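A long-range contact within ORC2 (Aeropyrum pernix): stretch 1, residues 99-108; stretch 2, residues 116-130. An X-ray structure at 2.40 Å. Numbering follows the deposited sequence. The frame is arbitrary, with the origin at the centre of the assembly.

Stretch 1 (99-108) NLYTILSLIV
Stretch 2, residues 116-130: QVRGAPALDILKALV

Two helices that run nearly the same way can pack through small and branched side chains while a loop leading into one of them is held by the other, as in ORC2. Helix 100-108 and helix 122-130 have N-to-C directions 22° apart and axes that approach to 9.3 Å; together the stretches bury 550 Å². Asn99 (chi1 p) caps the first helix, Asn99 OD1 accepting from Thr102 N at 2.8 Å.

Stretch 2 begins extended at Gln116 (phi/psi -86/123), then enters a type II turn from Val117 to Ala120, closed by Ala120 N to Val117 O at 3.1 Å. Gly119, at phi/psi 65/7, occupies the positive-phi corner that glycine favours. Val117 (chi1 p) points toward helix 100-108, and Val117 CG2 lies 3.4 Å from Ser105 CB. Its carbonyl also serves the contact: Tyr101 OH donates to Val117 O at 2.8 Å, so one oxygen both closes the turn and ties it to the helix. Tyr101 (chi1 171°, chi2 92°) leaves its backbone sideways but reaches the turn with its ring, whose edge meets Ala120 O, 3.2 Å from Tyr101 CD1.

Pro121 (phi/psi -63/151) is the N-cap of the second helix. At Ala122 the backbones come close, 4.8 Å from Ala122 CA to Tyr101 CA. The small side chain touches two leucines of the first helix: Ala122 CB lies 3.7 Å from Leu100 CD2 (Leu100 t, p) and 3.8 Å from Leu104 CD1 (Leu104 m, t).

One turn later Ile125 (m, t) points toward the first helix. Ile125 CD1 is 3.8 Å from Tyr101 CD1, Ile125 CB 3.9 Å from Leu104 CD1, and Ile125 CG2 3.6 Å from Val108 CG1. Leu126 (t, p) projects sideways, yet Leu126 CD1 reaches within 4.0 Å of Leu104 CD2. Finally Leu129 (chi1 -145°, chi2 19°) sets Leu129 CD2 4.0 Å from Ile107 CG2, with Leu129 CA 7.3 Å from Val108 CA.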

ATOM      1  N   ASN A  99      -5.210  18.935   5.624  1.00 37.56           N
ATOM      2  CA  ASN A  99      -4.741  20.024   4.766  1.00 35.05           C
ATOM      3  C   ASN A  99      -3.215  20.065   4.654  1.00 33.72           C
ATOM      4  O   ASN A  99      -2.510  19.395   5.417  1.00 33.67           O
ATOM      5  CB  ASN A  99      -5.234  21.360   5.314  1.00 35.07           C
ATOM      6  CG  ASN A  99      -5.117  21.437   6.824  1.00 36.06           C
ATOM      7  OD1 ASN A  99      -4.126  20.974   7.403  1.00 34.00           O
ATOM      8  ND2 ASN A  99      -6.147  21.999   7.484  1.00 37.39           N
ATOM      9  N   LEU A 100      -2.717  20.858   3.703  1.00 31.68           N
ATOM     10  CA  LEU A 100      -1.295  21.048   3.497  1.00 30.23           C
ATOM     11  C   LEU A 100      -0.660  21.704   4.720  1.00 29.06           C
ATOM     12  O   LEU A 100       0.499  21.425   5.071  1.00 29.12           O
ATOM     13  CB  LEU A 100      -1.036  21.891   2.243  1.00 30.17           C
ATOM     14  CG  LEU A 100       0.387  21.875   1.659  1.00 31.65           C
ATOM     15  CD1 LEU A 100       0.788  20.505   1.088  1.00 32.59           C
ATOM     16  CD2 LEU A 100       0.549  22.936   0.575  1.00 31.09           C
ATOM     17  N   TYR A 101      -1.421  22.576   5.377  1.00 27.05           N
ATOM     18  CA  TYR A 101      -0.925  23.214   6.577  1.00 24.83           C
ATOM     19  C   TYR A 101      -0.550  22.139   7.617  1.00 23.59           C
ATOM     20  O   TYR A 101       0.482  22.259   8.275  1.00 22.61           O
ATOM     21  CB  TYR A 101      -1.932  24.229   7.148  1.00 24.46           C
ATOM     22  CG  TYR A 101      -1.505  24.726   8.522  1.00 23.85           C
ATOM     23  CD1 TYR A 101      -0.728  25.872   8.669  1.00 22.15           C
ATOM     24  CD2 TYR A 101      -1.859  24.014   9.681  1.00 21.46           C
ATOM     25  CE1 TYR A 101      -0.328  26.295   9.956  1.00 24.22           C
ATOM     26  CE2 TYR A 101      -1.475  24.427  10.927  1.00 22.90           C
ATOM     27  CZ  TYR A 101      -0.716  25.555  11.067  1.00 25.12           C
ATOM     28  OH  TYR A 101      -0.341  25.944  12.333  1.00 27.45           O
ATOM     29  N   THR A 102      -1.391  21.115   7.758  1.00 22.27           N
ATOM     30  CA  THR A 102      -1.138  20.061   8.736  1.00 22.29           C
ATOM     31  C   THR A 102       0.018  19.148   8.303  1.00 21.31           C
ATOM     32  O   THR A 102       0.877  18.854   9.106  1.00 21.48           O
ATOM     33  CB  THR A 102      -2.436  19.236   9.051  1.00 22.78           C
ATOM     34  OG1 THR A 102      -3.468  20.117   9.509  1.00 23.76           O
ATOM     35  CG2 THR A 102      -2.243  18.306  10.250  1.00 22.27           C
ATOM     36  N   ILE A 103       0.042  18.738   7.040  1.00 20.59           N
ATOM     37  CA  ILE A 103       1.169  17.973   6.477  1.00 20.41           C
ATOM     38  C   ILE A 103       2.521  18.647   6.789  1.00 19.52           C
ATOM     39  O   ILE A 103       3.450  18.024   7.337  1.00 17.81           O
ATOM     40  CB  ILE A 103       0.940  17.709   4.943  1.00 20.83           C
ATOM     41  CG1 ILE A 103      -0.159  16.651   4.763  1.00 20.99           C
ATOM     42  CG2 ILE A 103       2.237  17.258   4.234  1.00 20.52           C
ATOM     43  CD1 ILE A 103      -1.000  16.786   3.510  1.00 21.98           C
ATOM     44  N   LEU A 104       2.570  19.953   6.508  1.00 19.02           N
ATOM     45  CA  LEU A 104       3.749  20.760   6.743  1.00 18.84           C
ATOM     46  C   LEU A 104       4.172  20.868   8.202  1.00 18.27           C
ATOM     47  O   LEU A 104       5.368  20.801   8.527  1.00 17.80           O
ATOM     48  CB  LEU A 104       3.579  22.148   6.146  1.00 19.04           C
ATOM     49  CG  LEU A 104       3.621  22.202   4.630  1.00 21.21           C
ATOM     50  CD1 LEU A 104       3.599  23.666   4.298  1.00 25.88           C
ATOM     51  CD2 LEU A 104       4.817  21.538   4.009  1.00 19.98           C
ATOM     52  N   SER A 105       3.221  21.015   9.103  1.00 17.75           N
ATOM     53  CA  SER A 105       3.651  21.186  10.491  1.00 17.83           C
ATOM     54  C   SER A 105       4.116  19.844  11.048  1.00 16.96           C
ATOM     55  O   SER A 105       5.015  19.774  11.886  1.00 16.65           O
ATOM     56  CB  SER A 105       2.566  21.850  11.337  1.00 17.91           C
ATOM     57  OG  SER A 105       1.424  21.020  11.402  1.00 21.78           O
ATOM     58  N   LEU A 106       3.542  18.766  10.543  1.00 17.21           N
ATOM     59  CA  LEU A 106       4.077  17.446  10.847  1.00 17.40           C
ATOM     60  C   LEU A 106       5.519  17.317  10.313  1.00 16.96           C
ATOM     61  O   LEU A 106       6.401  16.867  11.033  1.00 17.34           O
ATOM     62  CB  LEU A 106       3.154  16.330  10.319  1.00 17.34           C
ATOM     63  CG  LEU A 106       1.851  16.150  11.119  1.00 18.84           C
ATOM     64  CD1 LEU A 106       0.912  15.174  10.396  1.00 19.72           C
ATOM     65  CD2 LEU A 106       2.056  15.732  12.603  1.00 16.32           C
ATOM     66  N   ILE A 107       5.777  17.761   9.088  1.00 16.98           N
ATOM     67  CA  ILE A 107       7.144  17.690   8.569  1.00 17.75           C
ATOM     68  C   ILE A 107       8.162  18.504   9.432  1.00 18.42           C
ATOM     69  O   ILE A 107       9.246  17.985   9.718  1.00 17.79           O
ATOM     70  CB  ILE A 107       7.217  18.043   7.038  1.00 17.74           C
ATOM     71  CG1 ILE A 107       6.487  16.995   6.187  1.00 17.25           C
ATOM     72  CG2 ILE A 107       8.655  18.204   6.584  1.00 16.61           C
ATOM     73  CD1 ILE A 107       6.118  17.489   4.795  1.00 19.27           C
ATOM     74  N   VAL A 108       7.820  19.743   9.850  1.00 18.58           N
ATOM     75  CA  VAL A 108       8.711  20.505  10.757  1.00 18.98           C
ATOM     76  C   VAL A 108       8.949  19.861  12.138  1.00 19.93           C
ATOM     77  O   VAL A 108      10.092  19.847  12.599  1.00 20.32           O
ATOM     78  CB  VAL A 108       8.402  22.074  10.915  1.00 19.43           C
ATOM     79  CG1 VAL A 108       7.413  22.610   9.927  1.00 17.51           C
ATOM     80  CG2 VAL A 108       8.030  22.457  12.359  1.00 18.82           C
ATOM     81  N   GLN A 116       8.180  28.400  13.815  1.00 23.96           N
ATOM     82  CA  GLN A 116       6.867  28.655  14.365  1.00 24.91           C
ATOM     83  C   GLN A 116       5.889  28.498  13.254  1.00 25.26           C
ATOM     84  O   GLN A 116       5.972  29.132  12.209  1.00 25.94           O
ATOM     85  CB  GLN A 116       6.755  30.029  15.013  1.00 24.95           C
ATOM     86  CG  GLN A 116       5.366  30.298  15.637  1.00 28.76           C
ATOM     87  CD  GLN A 116       4.922  29.293  16.731  1.00 31.42           C
ATOM     88  OE1 GLN A 116       5.233  29.476  17.914  1.00 35.08           O
ATOM     89  NE2 GLN A 116       4.208  28.241  16.330  1.00 28.43           N
ATOM     90  N   VAL A 117       4.968  27.603  13.505  1.00 26.53           N
ATOM     91  CA  VAL A 117       3.914  27.224  12.575  1.00 26.99           C
ATOM     92  C   VAL A 117       2.542  27.854  12.898  1.00 26.47           C
ATOM     93  O   VAL A 117       1.669  27.839  12.051  1.00 26.47           O
ATOM     94  CB  VAL A 117       3.825  25.669  12.534  1.00 27.33           C
ATOM     95  CG1 VAL A 117       3.192  25.112  13.817  1.00 26.13           C
ATOM     96  CG2 VAL A 117       3.118  25.209  11.303  1.00 28.35           C
ATOM     97  N   ARG A 118       2.363  28.399  14.103  1.00 26.96           N
ATOM     98  CA  ARG A 118       1.119  29.110  14.480  1.00 27.99           C
ATOM     99  C   ARG A 118       0.802  30.127  13.405  1.00 27.21           C
ATOM    100  O   ARG A 118       1.626  30.983  13.100  1.00 27.17           O
ATOM    101  CB  ARG A 118       1.267  29.880  15.790  1.00 28.31           C
ATOM    102  CG  ARG A 118       1.127  29.071  17.068  1.00 33.48           C
ATOM    103  CD  ARG A 118       1.397  29.881  18.433  1.00 37.90           C
ATOM    104  NE  ARG A 118       0.312  29.678  19.401  1.00 39.72           N
ATOM    105  CZ  ARG A 118       0.111  28.559  20.089  1.00 41.54           C
ATOM    106  NH1 ARG A 118       0.934  27.537  19.941  1.00 43.93           N
ATOM    107  NH2 ARG A 118      -0.907  28.452  20.938  1.00 41.58           N
ATOM    108  N   GLY A 119      -0.360  30.019  12.793  1.00 26.40           N
ATOM    109  CA  GLY A 119      -0.777  31.055  11.872  1.00 26.84           C
ATOM    110  C   GLY A 119       0.049  31.246  10.610  1.00 27.23           C
ATOM    111  O   GLY A 119      -0.197  32.203   9.852  1.00 27.33           O
ATOM    112  N   ALA A 120       1.015  30.358  10.352  1.00 26.66           N
ATOM    113  CA  ALA A 120       1.802  30.486   9.124  1.00 26.65           C
ATOM    114  C   ALA A 120       1.117  29.769   7.957  1.00 26.80           C
ATOM    115  O   ALA A 120       0.759  28.603   8.074  1.00 26.15           O
ATOM    116  CB  ALA A 120       3.252  29.952   9.316  1.00 26.92           C
ATOM    117  N   PRO A 121       0.956  30.447   6.820  1.00 27.12           N
ATOM    118  CA  PRO A 121       0.426  29.758   5.633  1.00 27.30           C
ATOM    119  C   PRO A 121       1.380  28.637   5.197  1.00 27.57           C
ATOM    120  O   PRO A 121       2.570  28.716   5.430  1.00 26.27           O
ATOM    121  CB  PRO A 121       0.329  30.858   4.570  1.00 26.67           C
ATOM    122  CG  PRO A 121       0.504  32.160   5.329  1.00 27.97           C
ATOM    123  CD  PRO A 121       1.282  31.862   6.561  1.00 26.70           C
ATOM    124  N   ALA A 122       0.807  27.602   4.595  1.00 28.59           N
ATOM    125  CA  ALA A 122       1.524  26.451   4.054  1.00 29.14           C
ATOM    126  C   ALA A 122       2.764  26.862   3.282  1.00 29.59           C
ATOM    127  O   ALA A 122       3.854  26.325   3.507  1.00 29.83           O
ATOM    128  CB  ALA A 122       0.592  25.636   3.175  1.00 29.07           C
ATOM    129  N   LEU A 123       2.605  27.840   2.398  1.00 30.16           N
ATOM    130  CA  LEU A 123       3.733  28.391   1.653  1.00 29.96           C
ATOM    131  C   LEU A 123       4.831  28.919   2.570  1.00 29.00           C
ATOM    132  O   LEU A 123       6.012  28.705   2.297  1.00 29.49           O
ATOM    133  CB  LEU A 123       3.252  29.505   0.697  1.00 31.00           C
ATOM    134  CG  LEU A 123       4.264  30.410  -0.031  1.00 33.41           C
ATOM    135  CD1 LEU A 123       5.113  29.591  -1.000  1.00 36.34           C
ATOM    136  CD2 LEU A 123       3.599  31.588  -0.785  1.00 35.29           C
ATOM    137  N   ASP A 124       4.451  29.618   3.639  1.00 27.60           N
ATOM    138  CA  ASP A 124       5.421  30.297   4.499  1.00 26.86           C
ATOM    139  C   ASP A 124       6.223  29.269   5.293  1.00 25.57           C
ATOM    140  O   ASP A 124       7.440  29.420   5.471  1.00 24.65           O
ATOM    141  CB  ASP A 124       4.741  31.289   5.445  1.00 27.62           C
ATOM    142  CG  ASP A 124       4.401  32.624   4.781  1.00 31.32           C
ATOM    143  OD1 ASP A 124       4.342  32.754   3.526  1.00 32.86           O
ATOM    144  OD2 ASP A 124       4.146  33.638   5.476  1.00 38.36           O
ATOM    145  N   ILE A 125       5.546  28.205   5.714  1.00 23.54           N
ATOM    146  CA  ILE A 125       6.209  27.107   6.410  1.00 23.60           C
ATOM    147  C   ILE A 125       7.272  26.415   5.523  1.00 23.28           C
ATOM    148  O   ILE A 125       8.334  26.024   5.977  1.00 23.36           O
ATOM    149  CB  ILE A 125       5.194  26.052   6.924  1.00 22.86           C
ATOM    150  CG1 ILE A 125       4.145  26.663   7.873  1.00 21.79           C
ATOM    151  CG2 ILE A 125       5.952  24.917   7.610  1.00 22.37           C
ATOM    152  CD1 ILE A 125       3.037  25.647   8.322  1.00 19.16           C
ATOM    153  N   LEU A 126       6.933  26.276   4.259  1.00 23.08           N
ATOM    154  CA  LEU A 126       7.797  25.734   3.258  1.00 22.95           C
ATOM    155  C   LEU A 126       9.009  26.643   3.068  1.00 22.32           C
ATOM    156  O   LEU A 126      10.127  26.151   2.966  1.00 21.84           O
ATOM    157  CB  LEU A 126       6.996  25.564   1.966  1.00 23.12           C
ATOM    158  CG  LEU A 126       7.452  24.487   0.974  1.00 25.24           C
ATOM    159  CD1 LEU A 126       7.545  23.132   1.625  1.00 26.98           C
ATOM    160  CD2 LEU A 126       6.512  24.441  -0.217  1.00 26.50           C
ATOM    161  N   LYS A 127       8.781  27.958   3.049  1.00 22.27           N
ATOM    162  CA  LYS A 127       9.883  28.938   2.976  1.00 22.09           C
ATOM    163  C   LYS A 127      10.834  28.810   4.147  1.00 20.63           C
ATOM    164  O   LYS A 127      12.021  28.799   3.915  1.00 20.59           O
ATOM    165  CB  LYS A 127       9.380  30.394   2.908  1.00 22.50           C
ATOM    166  CG  LYS A 127       8.599  30.739   1.659  1.00 25.66           C
ATOM    167  CD  LYS A 127       8.258  32.236   1.654  1.00 32.04           C
ATOM    168  CE  LYS A 127       7.145  32.587   0.662  1.00 36.07           C
ATOM    169  NZ  LYS A 127       5.926  33.124   1.396  1.00 39.27           N
ATOM    170  N   ALA A 128      10.314  28.731   5.378  1.00 19.57           N
ATOM    171  CA  ALA A 128      11.138  28.645   6.611  1.00 19.76           C
ATOM    172  C   ALA A 128      11.962  27.340   6.648  1.00 19.44           C
ATOM    173  O   ALA A 128      13.122  27.299   7.110  1.00 19.45           O
ATOM    174  CB  ALA A 128      10.277  28.758   7.842  1.00 18.83           C
ATOM    175  N   LEU A 129      11.328  26.299   6.123  1.00 19.01           N
ATOM    176  CA  LEU A 129      11.934  24.982   5.917  1.00 19.03           C
ATOM    177  C   LEU A 129      13.111  25.100   4.972  1.00 17.92           C
ATOM    178  O   LEU A 129      14.216  24.683   5.318  1.00 17.71           O
ATOM    179  CB  LEU A 129      10.885  24.013   5.370  1.00 18.62           C
ATOM    180  CG  LEU A 129      10.840  22.530   5.724  1.00 21.13           C
ATOM    181  CD1 LEU A 129      11.598  22.139   6.998  1.00 19.39           C
ATOM    182  CD2 LEU A 129       9.317  22.088   5.778  1.00 20.93           C
ATOM    183  N   VAL A 130      12.885  25.703   3.808  1.00 17.47           N
ATOM    184  CA  VAL A 130      13.954  25.945   2.847  1.00 17.81           C
ATOM    185  C   VAL A 130      15.099  26.751   3.457  1.00 18.25           C
ATOM    186  O   VAL A 130      16.244  26.384   3.306  1.00 18.84           O
ATOM    187  CB  VAL A 130      13.432  26.591   1.585  1.00 17.82           C
ATOM    188  CG1 VAL A 130      14.576  27.225   0.761  1.00 17.06           C
ATOM    189  CG2 VAL A 130      12.718  25.532   0.734  1.00 17.75           C
TER